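Long-range contacts in endo-beta-mannanase (Opitutaceae bacterium TAV5, PDB 7BOB), which probably releases mannose from chain ends of beta-1,4-linked mannosides, acting as a homotrimeric exo-beta-1,4-mannosidase of glycoside hydrolase family 5 in the hindgut of a wood-feeding termite: residues W25-G30 with C318-P323; Q35-D40 with L78-R83; Q529-D534 with V541-V546. One frame throughout, in Å; residues are numbered along the deposited sequence.

Contact 1: W25-G30 with C318-P323; sequences WPASCG and CFKDIP
Lys320 NZ is gripped twice: Asp45 OD1 takes it in a salt bridge, and water 2 accepts from it at 3.1 Å. The lysine chain is bent at each of its last three torsions, which turns the ammonium to where Asp45 and water 2 can take it, and the same water accepts from Ala27 N at 2.7 Å. A second bridge starts from the backbone of that lysine: water 1 receives Lys320 N at 2.9 Å and gives its own proton to Trp25 O at 2.7 Å. Polar contact between the loops is therefore relayed by ordered water, and both relays end on Lys320. Between them the chains touch directly. Ala27 packs tightly, its CB 3.1 Å from Asp321 O, while Ala27 O faces Pro323 CD at 3.3 Å. Ile322 divides its branches between two targets. With CG1 beside the backbone N (chi1 -59°) and the chain then extended (chi2 168°), its CD1 reaches Trp25 CB at 4.1 Å; CG2 sits 3.6 Å from Gly30 CA. Any beta carbon on Gly30 would collide with that methyl, and the positive phi of Gly30 (44°) also favours glycine. An alanine in place of Ile322 would lose both outer branches and would probably loosen the packing against Trp25 and Gly30. The two loops follow strands 20-23 and 311-316, the first and last strands of the (beta/alpha)8 barrel of family 5, which lie next to each other. The contact thus ties the loops together where the barrel closes, with helix 33-36 against Trp25 and Pro26, and helix 39-51 against Ala27 and Phe319.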
ATOM      1  N   TRP A  25      37.603  -2.776   2.217  1.00 47.29           N
ATOM      2  CA  TRP A  25      37.757  -1.669   3.170  1.00 42.91           C
ATOM      3  C   TRP A  25      38.737  -2.149   4.236  1.00 45.58           C
ATOM      4  O   TRP A  25      38.701  -3.323   4.615  1.00 46.07           O
ATOM      5  CB  TRP A  25      36.454  -1.247   3.864  1.00 43.64           C
ATOM      6  CG  TRP A  25      35.426  -0.581   3.018  1.00 43.00           C
ATOM      7  CD1 TRP A  25      34.215  -1.101   2.651  1.00 45.13           C
ATOM      8  CD2 TRP A  25      35.474   0.742   2.476  1.00 44.31           C
ATOM      9  NE1 TRP A  25      33.520  -0.195   1.891  1.00 45.01           N
ATOM     10  CE2 TRP A  25      34.266   0.947   1.768  1.00 43.66           C
ATOM     11  CE3 TRP A  25      36.423   1.766   2.504  1.00 43.30           C
ATOM     12  CZ2 TRP A  25      33.981   2.134   1.100  1.00 42.68           C
ATOM     13  CZ3 TRP A  25      36.132   2.962   1.839  1.00 47.53           C
ATOM     14  CH2 TRP A  25      34.922   3.132   1.149  1.00 46.85           C
ATOM     15  N   PRO A  26      39.604  -1.281   4.756  1.00 44.20           N
ATOM     16  CA  PRO A  26      40.462  -1.697   5.875  1.00 48.72           C
ATOM     17  C   PRO A  26      39.639  -2.106   7.087  1.00 48.77           C
ATOM     18  O   PRO A  26      38.548  -1.588   7.324  1.00 48.74           O
ATOM     19  CB  PRO A  26      41.290  -0.441   6.181  1.00 46.80           C
ATOM     20  CG  PRO A  26      41.073   0.468   5.019  1.00 47.51           C
ATOM     21  CD  PRO A  26      39.725   0.157   4.481  1.00 43.46           C
ATOM     22  N   ALA A  27      40.189  -3.042   7.869  1.00 48.31           N
ATOM     23  CA  ALA A  27      39.533  -3.470   9.103  1.00 46.69           C
ATOM     24  C   ALA A  27      39.325  -2.314  10.081  1.00 50.65           C
ATOM     25  O   ALA A  27      38.279  -2.231  10.744  1.00 46.81           O
ATOM     26  CB  ALA A  27      40.359  -4.550   9.787  1.00 45.51           C
ATOM     27  N   SER A  28      40.331  -1.444  10.228  1.00 44.64           N
ATOM     28  CA  SER A  28      40.334  -0.510  11.347  1.00 46.72           C
ATOM     29  C   SER A  28      39.370   0.655  11.158  1.00 49.49           C
ATOM     30  O   SER A  28      38.951   1.254  12.153  1.00 50.35           O
ATOM     31  CB  SER A  28      41.740   0.037  11.576  1.00 46.75           C
ATOM     32  OG  SER A  28      42.128   0.827  10.472  1.00 48.94           O
ATOM     33  N   CYS A  29      38.995   0.977   9.922  1.00 47.82           N
ATOM     34  CA  CYS A  29      38.196   2.170   9.669  1.00 45.81           C
ATOM     35  C   CYS A  29      37.020   1.962   8.726  1.00 46.65           C
ATOM     36  O   CYS A  29      36.283   2.923   8.488  1.00 44.21           O
ATOM     37  CB  CYS A  29      39.101   3.278   9.093  1.00 45.93           C
ATOM     38  SG  CYS A  29      40.069   2.733   7.631  1.00 47.77           S
ATOM     39  N   GLY A  30      36.834   0.763   8.158  1.00 46.17           N
ATOM     40  CA  GLY A  30      35.782   0.541   7.190  1.00 42.35           C
ATOM     41  C   GLY A  30      35.659   1.655   6.166  1.00 45.88           C
ATOM     42  O   GLY A  30      36.649   2.069   5.555  1.00 43.86           O
ATOM     43  N   CYS A 318      33.442  -9.391   2.267  1.00 45.56           N
ATOM     44  CA  CYS A 318      34.469  -8.436   1.860  1.00 46.68           C
ATOM     45  C   CYS A 318      35.802  -8.954   2.464  1.00 46.74           C
ATOM     46  O   CYS A 318      35.825 -10.007   3.127  1.00 43.64           O
ATOM     47  CB  CYS A 318      34.120  -7.019   2.341  1.00 46.77           C
ATOM     48  SG  CYS A 318      34.049  -6.926   4.143  1.00 48.06           S
ATOM     49  N   PHE A 319      36.912  -8.246   2.245  1.00 45.69           N
ATOM     50  CA  PHE A 319      38.209  -8.871   2.493  1.00 43.79           C
ATOM     51  C   PHE A 319      38.437  -9.132   3.978  1.00 47.55           C
ATOM     52  O   PHE A 319      38.828 -10.238   4.363  1.00 46.46           O
ATOM     53  CB  PHE A 319      39.339  -8.022   1.926  1.00 46.80           C
ATOM     54  CG  PHE A 319      40.693  -8.702   1.992  1.00 44.77           C
ATOM     55  CD1 PHE A 319      40.871  -9.986   1.471  1.00 49.33           C
ATOM     56  CD2 PHE A 319      41.769  -8.078   2.596  1.00 47.92           C
ATOM     57  CE1 PHE A 319      42.120 -10.630   1.541  1.00 50.30           C
ATOM     58  CE2 PHE A 319      43.024  -8.693   2.669  1.00 48.89           C
ATOM     59  CZ  PHE A 319      43.200  -9.981   2.139  1.00 49.39           C
ATOM     60  N   LYS A 320      38.203  -8.127   4.822  1.00 46.24           N
ATOM     61  CA  LYS A 320      38.522  -8.169   6.245  1.00 47.38           C
ATOM     62  C   LYS A 320      37.255  -8.067   7.078  1.00 49.51           C
ATOM     63  O   LYS A 320      36.259  -7.477   6.645  1.00 47.90           O
ATOM     64  CB  LYS A 320      39.440  -7.004   6.655  1.00 48.97           C
ATOM     65  CG  LYS A 320      40.876  -7.082   6.103  1.00 53.97           C
ATOM     66  CD  LYS A 320      41.647  -8.233   6.723  1.00 53.02           C
ATOM     67  CE  LYS A 320      42.357  -7.819   8.002  1.00 58.30           C
ATOM     68  NZ  LYS A 320      43.672  -7.188   7.723  1.00 55.50           N
ATOM     69  N   ASP A 321      37.308  -8.620   8.289  1.00 47.33           N
ATOM     70  CA  ASP A 321      36.371  -8.188   9.314  1.00 47.32           C
ATOM     71  C   ASP A 321      36.617  -6.704   9.606  1.00 50.98           C
ATOM     72  O   ASP A 321      37.746  -6.205   9.495  1.00 53.23           O
ATOM     73  CB  ASP A 321      36.524  -9.019  10.592  1.00 46.11           C
ATOM     74  CG  ASP A 321      36.102 -10.492  10.413  1.00 55.36           C
ATOM     75  OD1 ASP A 321      35.267 -10.805   9.534  1.00 49.29           O
ATOM     76  OD2 ASP A 321      36.636 -11.345  11.157  1.00 60.69           O
ATOM     77  N   ILE A 322      35.555  -5.986   9.955  1.00 48.03           N
ATOM     78  CA  ILE A 322      35.639  -4.538  10.145  1.00 48.45           C
ATOM     79  C   ILE A 322      35.088  -4.211  11.527  1.00 49.55           C
ATOM     80  O   ILE A 322      33.871  -4.050  11.680  1.00 49.21           O
ATOM     81  CB  ILE A 322      34.869  -3.801   9.041  1.00 48.73           C
ATOM     82  CG1 ILE A 322      35.448  -4.160   7.668  1.00 45.87           C
ATOM     83  CG2 ILE A 322      34.828  -2.269   9.300  1.00 46.96           C
ATOM     84  CD1 ILE A 322      34.586  -3.710   6.519  1.00 45.76           C
ATOM     85  N   PRO A 323      35.918  -4.176  12.568  1.00 47.46           N
ATOM     86  CA  PRO A 323      35.422  -3.857  13.909  1.00 47.24           C
ATOM     87  C   PRO A 323      35.302  -2.366  14.192  1.00 53.81           C
ATOM     88  O   PRO A 323      35.008  -1.994  15.334  1.00 51.80           O
ATOM     89  CB  PRO A 323      36.477  -4.497  14.824  1.00 50.14           C
ATOM     90  CG  PRO A 323      37.719  -4.498  14.011  1.00 53.20           C
ATOM     91  CD  PRO A 323      37.278  -4.747  12.597  1.00 49.62           C
TER
HETATM   92  O   HOH W   1      37.301  -5.502   3.894  1.00 44.65           O
HETATM   93  O   HOH W   2      42.552  -4.257   7.467  1.00 49.35           O

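Contact 2: Q35-D40 with L78-R83; sequences QAWPED and LSRLLR
Arg80 lies flat over one face of the Trp37 indole, its extended chain running across the ring from the six-membered part toward the backbone. CG stands almost on the normal of the five-membered ring, 3.5 Å from its centroid, a CH-pi contact. Farther along, Arg80 CD is 3.5 Å from Trp37 CG, and the guanidinium ends above Trp37 CB, its plane only 2° from that of the ring. The overlap on the indole itself is thus made chiefly by the aliphatic part of the arginine. The charged end is steadied by Trp34 O, which accepts a hydrogen bond from Arg80 NH1, and the Trp34 ring meets that of Trp37 in a nearly parallel attitude. At the far end of the indole, Trp37 CH2 comes within 3.5 Å of Arg80 O.

The rotation of the ring is further restrained through its N-H. Trp37 NE1 donates to Glu39 OE1 at 2.9 Å with an angle of 156°, in the ring plane and on the anti lone pair of the oxygen. Glu39 is extended beyond CG, so its second oxygen can reach helix 75-89: Glu39 OE2 forms a salt bridge with Arg83 NH2 at 2.8 Å. Glu39 OE1 also lies 3.0 Å from Arg83 NE, but a 54° tilt keeps the two groups from being coplanar, with OE2 over one guanidinium face. Positive phi at Trp37, where the helix ends, and an inverse gamma turn centred on Pro38 lead the chain from helix 33-36 into helix 39-51. One carboxylate therefore serves both an indole N-H and an arginine, and this pairing at the protein surface probably favours its ionised form while linking helix 39-51 to helix 75-89, neighbours on the outside of the barrel.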
ATOM      1  N   GLN A  35      39.552   9.051   4.801  1.00 48.91           N
ATOM      2  CA  GLN A  35      39.855  10.027   5.856  1.00 49.46           C
ATOM      3  C   GLN A  35      40.909   9.495   6.820  1.00 49.50           C
ATOM      4  O   GLN A  35      41.822  10.223   7.211  1.00 51.93           O
ATOM      5  CB  GLN A  35      38.583  10.379   6.638  1.00 49.26           C
ATOM      6  CG  GLN A  35      37.446  10.962   5.807  1.00 49.00           C
ATOM      7  CD  GLN A  35      37.768  12.369   5.298  1.00 53.97           C
ATOM      8  OE1 GLN A  35      38.623  13.070   5.851  1.00 50.02           O
ATOM      9  NE2 GLN A  35      37.049  12.797   4.262  1.00 54.00           N
ATOM     10  N   ALA A  36      40.801   8.225   7.219  1.00 49.07           N
ATOM     11  CA  ALA A  36      41.724   7.703   8.218  1.00 52.05           C
ATOM     12  C   ALA A  36      43.078   7.317   7.617  1.00 53.68           C
ATOM     13  O   ALA A  36      44.095   7.375   8.317  1.00 51.45           O
ATOM     14  CB  ALA A  36      41.091   6.506   8.933  1.00 46.49           C
ATOM     15  N   TRP A  37      43.102   6.937   6.331  1.00 56.70           N
ATOM     16  CA  TRP A  37      44.245   6.446   5.558  1.00 53.38           C
ATOM     17  C   TRP A  37      45.295   5.716   6.397  1.00 53.00           C
ATOM     18  O   TRP A  37      46.366   6.271   6.659  1.00 55.78           O
ATOM     19  CB  TRP A  37      44.906   7.601   4.802  1.00 47.94           C
ATOM     20  CG  TRP A  37      45.711   7.118   3.606  1.00 56.63           C
ATOM     21  CD1 TRP A  37      47.052   7.279   3.396  1.00 52.61           C
ATOM     22  CD2 TRP A  37      45.215   6.381   2.473  1.00 49.50           C
ATOM     23  NE1 TRP A  37      47.418   6.704   2.196  1.00 54.17           N
ATOM     24  CE2 TRP A  37      46.304   6.158   1.610  1.00 54.52           C
ATOM     25  CE3 TRP A  37      43.952   5.921   2.093  1.00 52.18           C
ATOM     26  CZ2 TRP A  37      46.170   5.469   0.402  1.00 57.03           C
ATOM     27  CZ3 TRP A  37      43.816   5.240   0.895  1.00 51.31           C
ATOM     28  CH2 TRP A  37      44.912   5.017   0.068  1.00 54.08           C
ATOM     29  N   PRO A  38      45.024   4.485   6.849  1.00 51.20           N
ATOM     30  CA  PRO A  38      46.072   3.692   7.519  1.00 52.43           C
ATOM     31  C   PRO A  38      46.895   2.954   6.466  1.00 53.06           C
ATOM     32  O   PRO A  38      46.647   1.787   6.112  1.00 53.35           O
ATOM     33  CB  PRO A  38      45.258   2.747   8.405  1.00 50.41           C
ATOM     34  CG  PRO A  38      43.998   2.488   7.590  1.00 50.77           C
ATOM     35  CD  PRO A  38      43.737   3.761   6.790  1.00 51.25           C
ATOM     36  N   GLU A  39      47.899   3.659   5.935  1.00 53.22           N
ATOM     37  CA  GLU A  39      48.526   3.203   4.699  1.00 52.29           C
ATOM     38  C   GLU A  39      49.298   1.903   4.891  1.00 52.05           C
ATOM     39  O   GLU A  39      49.240   1.021   4.027  1.00 54.25           O
ATOM     40  CB  GLU A  39      49.424   4.280   4.122  1.00 54.03           C
ATOM     41  CG  GLU A  39      49.867   3.945   2.702  1.00 55.00           C
ATOM     42  CD  GLU A  39      50.720   5.037   2.074  1.00 57.80           C
ATOM     43  OE1 GLU A  39      50.146   5.999   1.518  1.00 60.02           O
ATOM     44  OE2 GLU A  39      51.962   4.925   2.129  1.00 60.01           O
ATOM     45  N   ASP A  40      50.015   1.742   6.008  1.00 52.59           N
ATOM     46  CA  ASP A  40      50.699   0.464   6.219  1.00 51.69           C
ATOM     47  C   ASP A  40      49.693  -0.676   6.274  1.00 50.84           C
ATOM     48  O   ASP A  40      49.917  -1.742   5.685  1.00 49.09           O
ATOM     49  CB  ASP A  40      51.529   0.491   7.500  1.00 53.36           C
ATOM     50  CG  ASP A  40      52.795   1.327   7.362  1.00 65.07           C
ATOM     51  OD1 ASP A  40      53.121   1.761   6.225  1.00 62.47           O
ATOM     52  OD2 ASP A  40      53.462   1.548   8.402  1.00 67.96           O
ATOM     53  N   LEU A  78      42.828  12.713  -3.662  1.00 49.07           N
ATOM     54  CA  LEU A  78      43.364  12.363  -4.972  1.00 47.70           C
ATOM     55  C   LEU A  78      44.790  11.849  -4.872  1.00 49.60           C
ATOM     56  O   LEU A  78      45.194  10.992  -5.668  1.00 50.53           O
ATOM     57  CB  LEU A  78      43.298  13.558  -5.915  1.00 51.44           C
ATOM     58  CG  LEU A  78      41.849  13.966  -6.200  1.00 50.31           C
ATOM     59  CD1 LEU A  78      41.714  15.421  -6.662  1.00 51.77           C
ATOM     60  CD2 LEU A  78      41.217  13.000  -7.219  1.00 50.01           C
ATOM     61  N   SER A  79      45.564  12.312  -3.894  1.00 50.24           N
ATOM     62  CA  SER A  79      46.928  11.788  -3.809  1.00 54.88           C
ATOM     63  C   SER A  79      46.920  10.403  -3.191  1.00 53.89           C
ATOM     64  O   SER A  79      47.714   9.534  -3.576  1.00 55.35           O
ATOM     65  CB  SER A  79      47.826  12.722  -3.007  1.00 48.74           C
ATOM     66  OG  SER A  79      47.758  14.000  -3.592  1.00 63.74           O
ATOM     67  N   ARG A  80      46.024  10.183  -2.231  1.00 53.03           N
ATOM     68  CA  ARG A  80      45.853   8.847  -1.689  1.00 52.49           C
ATOM     69  C   ARG A  80      45.328   7.887  -2.752  1.00 50.89           C
ATOM     70  O   ARG A  80      45.775   6.734  -2.827  1.00 52.94           O
ATOM     71  CB  ARG A  80      44.941   8.919  -0.473  1.00 52.20           C
ATOM     72  CG  ARG A  80      45.659   9.568   0.671  1.00 49.26           C
ATOM     73  CD  ARG A  80      44.715   9.968   1.788  1.00 52.42           C
ATOM     74  NE  ARG A  80      45.452  10.671   2.836  1.00 49.49           N
ATOM     75  CZ  ARG A  80      44.912  11.182   3.940  1.00 53.83           C
ATOM     76  NH1 ARG A  80      43.596  11.092   4.164  1.00 48.77           N
ATOM     77  NH2 ARG A  80      45.694  11.799   4.819  1.00 47.19           N
ATOM     78  N   LEU A  81      44.405   8.346  -3.603  1.00 51.36           N
ATOM     79  CA  LEU A  81      43.967   7.510  -4.720  1.00 50.25           C
ATOM     80  C   LEU A  81      45.160   7.063  -5.559  1.00 51.78           C
ATOM     81  O   LEU A  81      45.319   5.868  -5.856  1.00 51.55           O
ATOM     82  CB  LEU A  81      42.941   8.253  -5.586  1.00 47.18           C
ATOM     83  CG  LEU A  81      42.313   7.508  -6.783  1.00 51.21           C
ATOM     84  CD1 LEU A  81      41.851   6.101  -6.424  1.00 49.08           C
ATOM     85  CD2 LEU A  81      41.153   8.297  -7.407  1.00 52.57           C
ATOM     86  N   LEU A  82      46.033   8.007  -5.933  1.00 51.78           N
ATOM     87  CA  LEU A  82      47.152   7.622  -6.782  1.00 53.57           C
ATOM     88  C   LEU A  82      48.084   6.658  -6.045  1.00 52.83           C
ATOM     89  O   LEU A  82      48.595   5.710  -6.653  1.00 49.44           O
ATOM     90  CB  LEU A  82      47.909   8.860  -7.296  1.00 55.80           C
ATOM     91  CG  LEU A  82      49.045   8.500  -8.299  1.00 69.75           C
ATOM     92  CD1 LEU A  82      49.125   9.460  -9.508  1.00 74.20           C
ATOM     93  CD2 LEU A  82      50.439   8.348  -7.651  1.00 67.78           C
ATOM     94  N   ARG A  83      48.287   6.851  -4.737  1.00 52.25           N
ATOM     95  CA  ARG A  83      49.152   5.935  -3.992  1.00 47.82           C
ATOM     96  C   ARG A  83      48.565   4.524  -3.968  1.00 50.03           C
ATOM     97  O   ARG A  83      49.301   3.539  -4.087  1.00 48.32           O
ATOM     98  CB  ARG A  83      49.393   6.470  -2.572  1.00 53.41           C
ATOM     99  CG  ARG A  83      50.130   7.868  -2.530  1.00 62.06           C
ATOM    100  CD  ARG A  83      50.642   8.257  -1.129  1.00 55.52           C
ATOM    101  NE  ARG A  83      51.640   7.286  -0.690  1.00 71.43           N
ATOM    102  CZ  ARG A  83      52.684   7.551   0.097  1.00 76.39           C
ATOM    103  NH1 ARG A  83      52.889   8.784   0.564  1.00 73.66           N
ATOM    104  NH2 ARG A  83      53.527   6.571   0.419  1.00 72.88           N
TER

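Contact 3: Q529-D534 with V541-V546; sequences QILMTD and VLRHRV
Val541 is the apolar centre, with one methyl for each of two neighbours. CG2 packs alongside Met532, 3.8 Å from SD, the two side chains pointing the same way, while CG1, anti to the backbone N, meets Leu531 CD2 at 3.9 Å. On the opposite face of the sheet Ile530 CG1 and Leu542 CD2 lie side by side at 4.1 Å. Outward from Val541, Leu531 crosses Arg543 obliquely and sets its CD2 over the centre of one guanidinium face, 3.5 Å from Arg543 CZ. A hydrogen bond from Arg543 NE to Thr552 OG1, on strand 549-554, helps place that flat group.

The backbone edge supplies the register. Gln529 and Arg543 form a hydrogen-bonded antiparallel pair, Arg543 N reaching Gln529 O at 2.9 Å and Gln529 N reaching Arg543 O. One residue is then inserted: Val541 O accepts from both Leu531 N (2.7 Å, bent to 134°) and Met532 N (3.2 Å, 156°). Val541 N returns a bond to Met532 O, approaching from above the carbonyl plane. Near-helical torsions at Leu531 accommodate the extra residue. Two consecutive residues facing one partner define a classic beta bulge, here in the hairpin whose strand 529-533 ends the mixed C-terminal sheet within the chain.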
ATOM      1  N   GLN A 529      -5.992 -32.430 -27.226  1.00 60.19           N
ATOM      2  CA  GLN A 529      -6.442 -33.559 -26.430  1.00 59.25           C
ATOM      3  C   GLN A 529      -6.418 -33.182 -24.957  1.00 57.82           C
ATOM      4  O   GLN A 529      -5.586 -32.384 -24.514  1.00 58.62           O
ATOM      5  CB  GLN A 529      -5.545 -34.784 -26.649  1.00 62.60           C
ATOM      6  CG  GLN A 529      -5.449 -35.323 -28.101  1.00 66.57           C
ATOM      7  CD  GLN A 529      -4.563 -34.474 -29.032  1.00 71.43           C
ATOM      8  OE1 GLN A 529      -5.075 -33.683 -29.833  1.00 76.89           O
ATOM      9  NE2 GLN A 529      -3.232 -34.649 -28.938  1.00 71.00           N
ATOM     10  N   ILE A 530      -7.330 -33.765 -24.194  1.00 56.79           N
ATOM     11  CA  ILE A 530      -7.410 -33.505 -22.763  1.00 59.04           C
ATOM     12  C   ILE A 530      -6.501 -34.509 -22.062  1.00 61.14           C
ATOM     13  O   ILE A 530      -6.833 -35.689 -21.941  1.00 61.69           O
ATOM     14  CB  ILE A 530      -8.856 -33.588 -22.264  1.00 58.59           C
ATOM     15  CG1 ILE A 530      -9.634 -32.366 -22.760  1.00 60.41           C
ATOM     16  CG2 ILE A 530      -8.911 -33.664 -20.747  1.00 58.02           C
ATOM     17  CD1 ILE A 530     -11.144 -32.500 -22.604  1.00 65.41           C
ATOM     18  N   LEU A 531      -5.343 -34.043 -21.606  1.00 59.19           N
ATOM     19  CA  LEU A 531      -4.387 -34.953 -20.988  1.00 59.27           C
ATOM     20  C   LEU A 531      -4.749 -35.264 -19.538  1.00 64.03           C
ATOM     21  O   LEU A 531      -4.530 -36.391 -19.078  1.00 64.89           O
ATOM     22  CB  LEU A 531      -2.982 -34.368 -21.092  1.00 57.00           C
ATOM     23  CG  LEU A 531      -1.769 -35.263 -20.854  1.00 62.85           C
ATOM     24  CD1 LEU A 531      -1.449 -36.114 -22.074  1.00 62.00           C
ATOM     25  CD2 LEU A 531      -0.556 -34.394 -20.485  1.00 60.10           C
ATOM     26  N   MET A 532      -5.312 -34.299 -18.814  1.00 60.94           N
ATOM     27  CA  MET A 532      -5.704 -34.489 -17.425  1.00 58.74           C
ATOM     28  C   MET A 532      -6.953 -33.667 -17.157  1.00 62.25           C
ATOM     29  O   MET A 532      -7.188 -32.636 -17.793  1.00 63.87           O
ATOM     30  CB  MET A 532      -4.603 -34.068 -16.439  1.00 59.60           C
ATOM     31  CG  MET A 532      -3.396 -34.974 -16.397  1.00 63.58           C
ATOM     32  SD  MET A 532      -1.992 -34.212 -15.544  1.00 66.18           S
ATOM     33  CE  MET A 532      -2.825 -33.570 -14.076  1.00 59.29           C
ATOM     34  N   THR A 533      -7.740 -34.121 -16.192  1.00 59.70           N
ATOM     35  CA  THR A 533      -8.927 -33.415 -15.751  1.00 64.12           C
ATOM     36  C   THR A 533      -8.761 -33.125 -14.274  1.00 61.94           C
ATOM     37  O   THR A 533      -7.960 -33.767 -13.592  1.00 62.67           O
ATOM     38  CB  THR A 533     -10.210 -34.249 -15.981  1.00 68.68           C
ATOM     39  OG1 THR A 533     -10.008 -35.584 -15.486  1.00 64.22           O
ATOM     40  CG2 THR A 533     -10.541 -34.327 -17.464  1.00 65.55           C
ATOM     41  N   ASP A 534      -9.513 -32.155 -13.773  1.00 65.01           N
ATOM     42  CA  ASP A 534      -9.593 -32.055 -12.327  1.00 69.03           C
ATOM     43  C   ASP A 534     -10.505 -33.177 -11.817  1.00 73.15           C
ATOM     44  O   ASP A 534     -11.023 -33.989 -12.595  1.00 70.53           O
ATOM     45  CB  ASP A 534     -10.054 -30.660 -11.896  1.00 67.76           C
ATOM     46  CG  ASP A 534     -11.436 -30.323 -12.396  1.00 74.01           C
ATOM     47  OD1 ASP A 534     -11.942 -31.077 -13.254  1.00 73.22           O
ATOM     48  OD2 ASP A 534     -12.015 -29.309 -11.936  1.00 74.57           O
ATOM     49  N   VAL A 541      -5.246 -30.103 -17.996  1.00 55.55           N
ATOM     50  CA  VAL A 541      -4.028 -30.110 -18.810  1.00 55.85           C
ATOM     51  C   VAL A 541      -4.390 -30.536 -20.229  1.00 56.15           C
ATOM     52  O   VAL A 541      -4.964 -31.615 -20.432  1.00 59.23           O
ATOM     53  CB  VAL A 541      -2.932 -31.030 -18.240  1.00 57.12           C
ATOM     54  CG1 VAL A 541      -1.691 -30.944 -19.110  1.00 50.15           C
ATOM     55  CG2 VAL A 541      -2.583 -30.660 -16.796  1.00 55.01           C
ATOM     56  N   LEU A 542      -4.062 -29.697 -21.200  1.00 53.05           N
ATOM     57  CA  LEU A 542      -4.245 -29.999 -22.611  1.00 54.63           C
ATOM     58  C   LEU A 542      -2.909 -30.336 -23.268  1.00 57.78           C
ATOM     59  O   LEU A 542      -1.838 -29.933 -22.799  1.00 58.83           O
ATOM     60  CB  LEU A 542      -4.881 -28.820 -23.346  1.00 49.61           C
ATOM     61  CG  LEU A 542      -6.080 -28.131 -22.722  1.00 55.01           C
ATOM     62  CD1 LEU A 542      -6.564 -27.013 -23.642  1.00 50.38           C
ATOM     63  CD2 LEU A 542      -7.201 -29.142 -22.457  1.00 54.06           C
ATOM     64  N   ARG A 543      -2.990 -31.069 -24.386  1.00 57.74           N
ATOM     65  CA  ARG A 543      -1.820 -31.415 -25.200  1.00 59.60           C
ATOM     66  C   ARG A 543      -2.179 -31.280 -26.674  1.00 58.85           C
ATOM     67  O   ARG A 543      -3.145 -31.892 -27.138  1.00 59.12           O
ATOM     68  CB  ARG A 543      -1.318 -32.840 -24.908  1.00 58.52           C
ATOM     69  CG  ARG A 543       0.030 -33.166 -25.559  1.00 58.36           C
ATOM     70  CD  ARG A 543       0.799 -34.262 -24.821  1.00 59.98           C
ATOM     71  NE  ARG A 543       1.552 -33.734 -23.687  1.00 61.11           N
ATOM     72  CZ  ARG A 543       2.089 -34.472 -22.715  1.00 61.84           C
ATOM     73  NH1 ARG A 543       1.973 -35.800 -22.727  1.00 59.01           N
ATOM     74  NH2 ARG A 543       2.754 -33.873 -21.726  1.00 56.83           N
ATOM     75  N   HIS A 544      -1.408 -30.480 -27.404  1.00 57.27           N
ATOM     76  CA  HIS A 544      -1.759 -30.088 -28.762  1.00 58.34           C
ATOM     77  C   HIS A 544      -0.524 -30.196 -29.628  1.00 62.64           C
ATOM     78  O   HIS A 544       0.491 -29.550 -29.342  1.00 60.42           O
ATOM     79  CB  HIS A 544      -2.297 -28.655 -28.808  1.00 55.85           C
ATOM     80  CG  HIS A 544      -2.863 -28.261 -30.136  1.00 56.99           C
ATOM     81  ND1 HIS A 544      -2.849 -26.962 -30.596  1.00 56.78           N
ATOM     82  CD2 HIS A 544      -3.470 -28.993 -31.101  1.00 59.89           C
ATOM     83  CE1 HIS A 544      -3.422 -26.910 -31.785  1.00 57.71           C
ATOM     84  NE2 HIS A 544      -3.808 -28.130 -32.115  1.00 60.29           N
ATOM     85  N   ARG A 545      -0.610 -30.984 -30.691  1.00 58.69           N
ATOM     86  CA  ARG A 545       0.501 -31.088 -31.624  1.00 64.45           C
ATOM     87  C   ARG A 545       0.296 -30.104 -32.765  1.00 63.62           C
ATOM     88  O   ARG A 545      -0.822 -29.960 -33.283  1.00 66.41           O
ATOM     89  CB  ARG A 545       0.623 -32.528 -32.121  1.00 68.58           C
ATOM     90  CG  ARG A 545       1.163 -33.457 -31.040  1.00 70.33           C
ATOM     91  CD  ARG A 545       1.783 -34.739 -31.647  1.00 82.72           C
ATOM     92  NE  ARG A 545       2.636 -34.492 -32.808  1.00 88.18           N
ATOM     93  CZ  ARG A 545       3.916 -34.148 -32.686  1.00 86.75           C
ATOM     94  NH1 ARG A 545       4.451 -34.018 -31.503  1.00 80.44           N
ATOM     95  NH2 ARG A 545       4.688 -33.930 -33.723  1.00 83.70           N
ATOM     96  N   VAL A 546       1.355 -29.370 -33.106  1.00 61.98           N
ATOM     97  CA  VAL A 546       1.280 -28.256 -34.051  1.00 62.85           C
ATOM     98  C   VAL A 546       2.518 -28.355 -34.932  1.00 65.07           C
ATOM     99  O   VAL A 546       3.625 -28.015 -34.493  1.00 65.42           O
ATOM    100  CB  VAL A 546       1.211 -26.881 -33.354  1.00 61.75           C
ATOM    101  CG1 VAL A 546       1.343 -25.760 -34.368  1.00 62.65           C
ATOM    102  CG2 VAL A 546      -0.108 -26.726 -32.586  1.00 60.95           C
TER

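How the contacts relate
Contacts 1 and 2 belong to the (beta/alpha)8 barrel expected of family 5, and their centres are about 15 Å apart. Contact 2 is nested inside the long chain segment that contact 1 closes. They touch: Cys29 CB packs on Ala36 CB at 3.8 Å, and Pro38 lies against Ser28 and Cys29, so the loop after strand 20-23 leads straight into the helices of contact 2. Contact 3 comes later, in the separate mixed sheet beyond the chain's centre, about 59 Å from contact 1 and about 68 Å from contact 2, centre to centre. The barrel contacts form one connected patch, whereas the hairpin lies at the edge of a distant C-terminal sheet and touches neither.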